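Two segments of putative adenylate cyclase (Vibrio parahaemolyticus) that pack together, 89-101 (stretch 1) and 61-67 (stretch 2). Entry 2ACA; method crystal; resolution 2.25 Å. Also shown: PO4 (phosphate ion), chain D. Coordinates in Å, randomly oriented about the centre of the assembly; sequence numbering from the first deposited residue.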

# COMPACT_ATOMS: atom_id res chain seq x y z
N ASN A 89 -1.09 -1.36 -6.00
CA ASN A 89 0.10 -2.18 -5.87
C ASN A 89 0.90 -1.66 -4.67
O ASN A 89 0.84 -0.46 -4.35
CB ASN A 89 0.93 -2.10 -7.16
CG ASN A 89 0.26 -2.80 -8.33
OD1 ASN A 89 0.45 -4.00 -8.54
ND2 ASN A 89 -0.54 -2.07 -9.09
N ILE A 90 1.62 -2.56 -4.00
CA ILE A 90 2.46 -2.20 -2.86
C ILE A 90 3.80 -2.86 -3.11
O ILE A 90 3.87 -3.91 -3.75
CB ILE A 90 1.86 -2.73 -1.51
CG1 ILE A 90 1.61 -4.24 -1.59
CG2 ILE A 90 0.54 -2.01 -1.20
CD1 ILE A 90 1.08 -4.84 -0.29
N THR A 91 4.87 -2.25 -2.61
CA THR A 91 6.21 -2.80 -2.81
C THR A 91 6.70 -3.71 -1.68
O THR A 91 7.50 -4.60 -1.91
CB THR A 91 7.25 -1.67 -3.00
OG1 THR A 91 7.18 -0.77 -1.89
CG2 THR A 91 6.95 -0.90 -4.30
N LYS A 92 6.20 -3.50 -0.47
CA LYS A 92 6.62 -4.33 0.67
C LYS A 92 5.45 -5.05 1.31
O LYS A 92 4.72 -4.49 2.13
CB LYS A 92 7.32 -3.46 1.73
CG LYS A 92 8.59 -2.79 1.24
CD LYS A 92 9.17 -1.87 2.30
CE LYS A 92 10.39 -1.13 1.78
NZ LYS A 92 10.07 -0.32 0.56
N LEU A 93 5.27 -6.31 0.94
CA LEU A 93 4.19 -7.13 1.46
C LEU A 93 4.27 -7.33 2.97
O LEU A 93 3.26 -7.22 3.68
CB LEU A 93 4.19 -8.49 0.77
CG LEU A 93 3.22 -9.52 1.34
CD1 LEU A 93 1.78 -9.05 1.14
CD2 LEU A 93 3.46 -10.86 0.67
N ASP A 94 5.47 -7.64 3.46
CA ASP A 94 5.64 -7.86 4.89
C ASP A 94 5.32 -6.58 5.68
O ASP A 94 4.70 -6.64 6.74
CB ASP A 94 7.07 -8.34 5.20
CG ASP A 94 8.12 -7.62 4.37
OD1 ASP A 94 7.83 -6.53 3.83
OD2 ASP A 94 9.25 -8.14 4.27
N SER A 95 5.72 -5.43 5.16
CA SER A 95 5.42 -4.19 5.86
C SER A 95 3.91 -4.01 5.91
O SER A 95 3.35 -3.68 6.96
CB SER A 95 6.08 -3.02 5.15
OG SER A 95 7.48 -3.17 5.19
N ALA A 96 3.25 -4.24 4.78
CA ALA A 96 1.80 -4.13 4.71
C ALA A 96 1.12 -5.05 5.74
O ALA A 96 0.19 -4.63 6.43
CB ALA A 96 1.32 -4.48 3.29
N GLN A 97 1.58 -6.29 5.83
CA GLN A 97 1.01 -7.24 6.79
C GLN A 97 1.18 -6.72 8.22
O GLN A 97 0.23 -6.70 9.01
CB GLN A 97 1.72 -8.60 6.66
CG GLN A 97 1.48 -9.30 5.32
CD GLN A 97 2.34 -10.55 5.15
OE1 GLN A 97 1.91 -11.53 4.54
NE2 GLN A 97 3.55 -10.51 5.68
N SER A 98 2.39 -6.28 8.53
CA SER A 98 2.71 -5.78 9.86
C SER A 98 1.87 -4.53 10.21
O SER A 98 1.37 -4.39 11.33
CB SER A 98 4.21 -5.46 9.93
OG SER A 98 4.60 -5.11 11.24
N MSE A 99 1.70 -3.63 9.24
CA MSE A 99 0.92 -2.42 9.49
C MSE A 99 -0.55 -2.75 9.75
O MSE A 99 -1.17 -2.15 10.63
CB MSE A 99 1.04 -1.45 8.31
CG MSE A 99 2.37 -0.73 8.24
SE MSE A 99 2.46 0.62 6.82
CE MSE A 99 2.88 -0.61 5.39
N LEU A 100 -1.12 -3.68 8.99
CA LEU A 100 -2.52 -4.05 9.19
C LEU A 100 -2.74 -4.66 10.59
O LEU A 100 -3.77 -4.44 11.23
CB LEU A 100 -2.98 -5.05 8.12
CG LEU A 100 -3.26 -4.53 6.70
CD1 LEU A 100 -3.82 -5.65 5.82
CD2 LEU A 100 -4.26 -3.38 6.79
N GLU A 101 -1.77 -5.42 11.07
CA GLU A 101 -1.92 -6.01 12.40
C GLU A 101 -1.82 -4.90 13.45
O GLU A 101 -2.57 -4.88 14.42
CB GLU A 101 -0.84 -7.07 12.62
CG GLU A 101 -0.88 -8.14 11.55
CD GLU A 101 -0.26 -9.45 11.98
OE1 GLU A 101 -0.76 -10.04 12.96
OE2 GLU A 101 0.72 -9.89 11.34
P PO4 D . -9.96 -11.99 -8.18
O1 PO4 D . -10.17 -13.06 -7.16
O2 PO4 D . -11.28 -11.58 -8.74
O3 PO4 D . -9.10 -12.50 -9.27
O4 PO4 D . -9.31 -10.82 -7.54
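Stretch 2 61-67: SLVLREI

A single leucine carries most of this contact: L64, in the middle of stretch 2, touches five residues of stretch 1, and 111 Å² of it is covered, far more than any other residue on either side. No hydrogen bond joins the two segments; what the strand makes with stretch 1 is mainly apolar contact.

Stretch 2, residues 61-67, is extended throughout, with phi between -107° and -137° and psi between 120° and 140°. It runs nearly antiparallel to helix 93-101: the angle between their N-to-C directions is 164°, the signed crossing angle is -164°, and the axes approach to 9.5 Å. The register is set at the centre, where Q97 CA and L64 CA stand 7.4 Å apart. Because the directions oppose, the later helical residue L100 meets the earlier strand residue L62, while L93, in the first turn, meets E66.

The strand follows the alternation expected of a beta segment. The CA-to-CB bonds of L62, L64 and E66 point toward the helix; those of V63 and R65 point away. On the helix, the CA-to-CB bonds of L93, A96 and L100 point toward the strand, a spacing of three and then four residues that keeps one face turned to it. Backbone hydrogen bonds of the helix run through this face, among them Q97 N to L93 O at 2.9 Å and L100 N to A96 O at 3.0 Å.

L64, with chi1 m and chi2 t, reaches into this face. Its CD1 lies 3.9 Å from A96 CB; L64 CD1 also stands 3.7 Å from the backbone atom A96 C, so the leucine packs on main chain as well as on the alanine methyl. The same methyl, L64 CD1, is 3.8 Å from L100 CD1 and 3.4 Å from Q97 CG; the CA-to-CB bond of Q97 points sideways, and the residue offers an aliphatic carbon of its chain at this contact. The other methyl, L64 CD2, meets I90 CD1 at 4.1 Å, so the loop before the helix also contributes. L93 CD1 packs against L64 CB at 4.0 Å.

Two leucines extend the contact along the strand. L100 CD2 lies 4.2 Å from L62 CD2, a further apolar contact. Toward the other end, L93 CD2 comes within 3.4 Å of E66 OE1, a carbon-to-oxygen approach that places the carboxylate at the margin of the leucine patch without a polar partner on the helix.

R65, whose CA-to-CB bond points away, serves a different neighbour. Its NH1 donates a hydrogen bond to O4 of the phosphate ion at 2.9 Å, and its NH2 donates to the same O4 at 3.1 Å, with the ion at the edge of the guanidinium and probably derived from the crystallisation liquor. The rule to read here is economical: alternate strand residues supply the packing face, one leucine fills its centre, and an alanine lies against it, with 367 Å² buried in all.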

# COMPACT_ATOMS: atom_id res chain seq x y z
N SER A 61 -14.27 -7.25 2.20
CA SER A 61 -13.12 -8.12 2.35
C SER A 61 -11.87 -7.27 2.15
O SER A 61 -11.82 -6.39 1.28
CB SER A 61 -13.17 -9.27 1.33
OG SER A 61 -13.34 -8.80 0.01
N LEU A 62 -10.87 -7.54 2.98
CA LEU A 62 -9.59 -6.84 2.96
C LEU A 62 -8.55 -7.91 2.65
O LEU A 62 -8.44 -8.89 3.38
CB LEU A 62 -9.33 -6.22 4.33
CG LEU A 62 -7.94 -5.68 4.65
CD1 LEU A 62 -7.56 -4.56 3.70
CD2 LEU A 62 -7.94 -5.18 6.10
N VAL A 63 -7.80 -7.73 1.57
CA VAL A 63 -6.83 -8.74 1.18
C VAL A 63 -5.45 -8.24 0.80
O VAL A 63 -5.30 -7.21 0.14
CB VAL A 63 -7.40 -9.56 -0.03
CG1 VAL A 63 -6.37 -10.58 -0.51
CG2 VAL A 63 -8.71 -10.24 0.36
N LEU A 64 -4.43 -8.98 1.22
CA LEU A 64 -3.07 -8.69 0.82
C LEU A 64 -2.81 -9.85 -0.14
O LEU A 64 -3.15 -11.01 0.17
CB LEU A 64 -2.11 -8.71 2.02
CG LEU A 64 -2.17 -7.44 2.89
CD1 LEU A 64 -1.07 -7.45 3.95
CD2 LEU A 64 -1.99 -6.21 2.00
N ARG A 65 -2.25 -9.57 -1.31
CA ARG A 65 -2.03 -10.62 -2.30
C ARG A 65 -0.68 -10.52 -2.96
O ARG A 65 -0.24 -9.43 -3.33
CB ARG A 65 -3.14 -10.57 -3.37
CG ARG A 65 -2.86 -11.37 -4.65
CD ARG A 65 -3.99 -11.18 -5.68
NE ARG A 65 -5.29 -11.58 -5.14
CZ ARG A 65 -6.45 -11.38 -5.76
NH1 ARG A 65 -6.49 -10.78 -6.94
NH2 ARG A 65 -7.59 -11.78 -5.20
N GLU A 66 -0.02 -11.66 -3.11
CA GLU A 66 1.30 -11.73 -3.74
C GLU A 66 1.29 -12.82 -4.81
O GLU A 66 0.82 -13.94 -4.58
CB GLU A 66 2.38 -12.04 -2.70
CG GLU A 66 3.75 -12.27 -3.30
CD GLU A 66 4.84 -12.42 -2.25
OE1 GLU A 66 4.69 -13.27 -1.35
OE2 GLU A 66 5.86 -11.70 -2.33
N ILE A 67 1.81 -12.48 -5.98
CA ILE A 67 1.88 -13.39 -7.10
C ILE A 67 3.34 -13.55 -7.48
O ILE A 67 4.02 -12.57 -7.81
CB ILE A 67 1.08 -12.82 -8.31
CG1 ILE A 67 -0.40 -12.63 -7.90
CG2 ILE A 67 1.17 -13.78 -9.50
CD1 ILE A 67 -1.25 -11.95 -8.95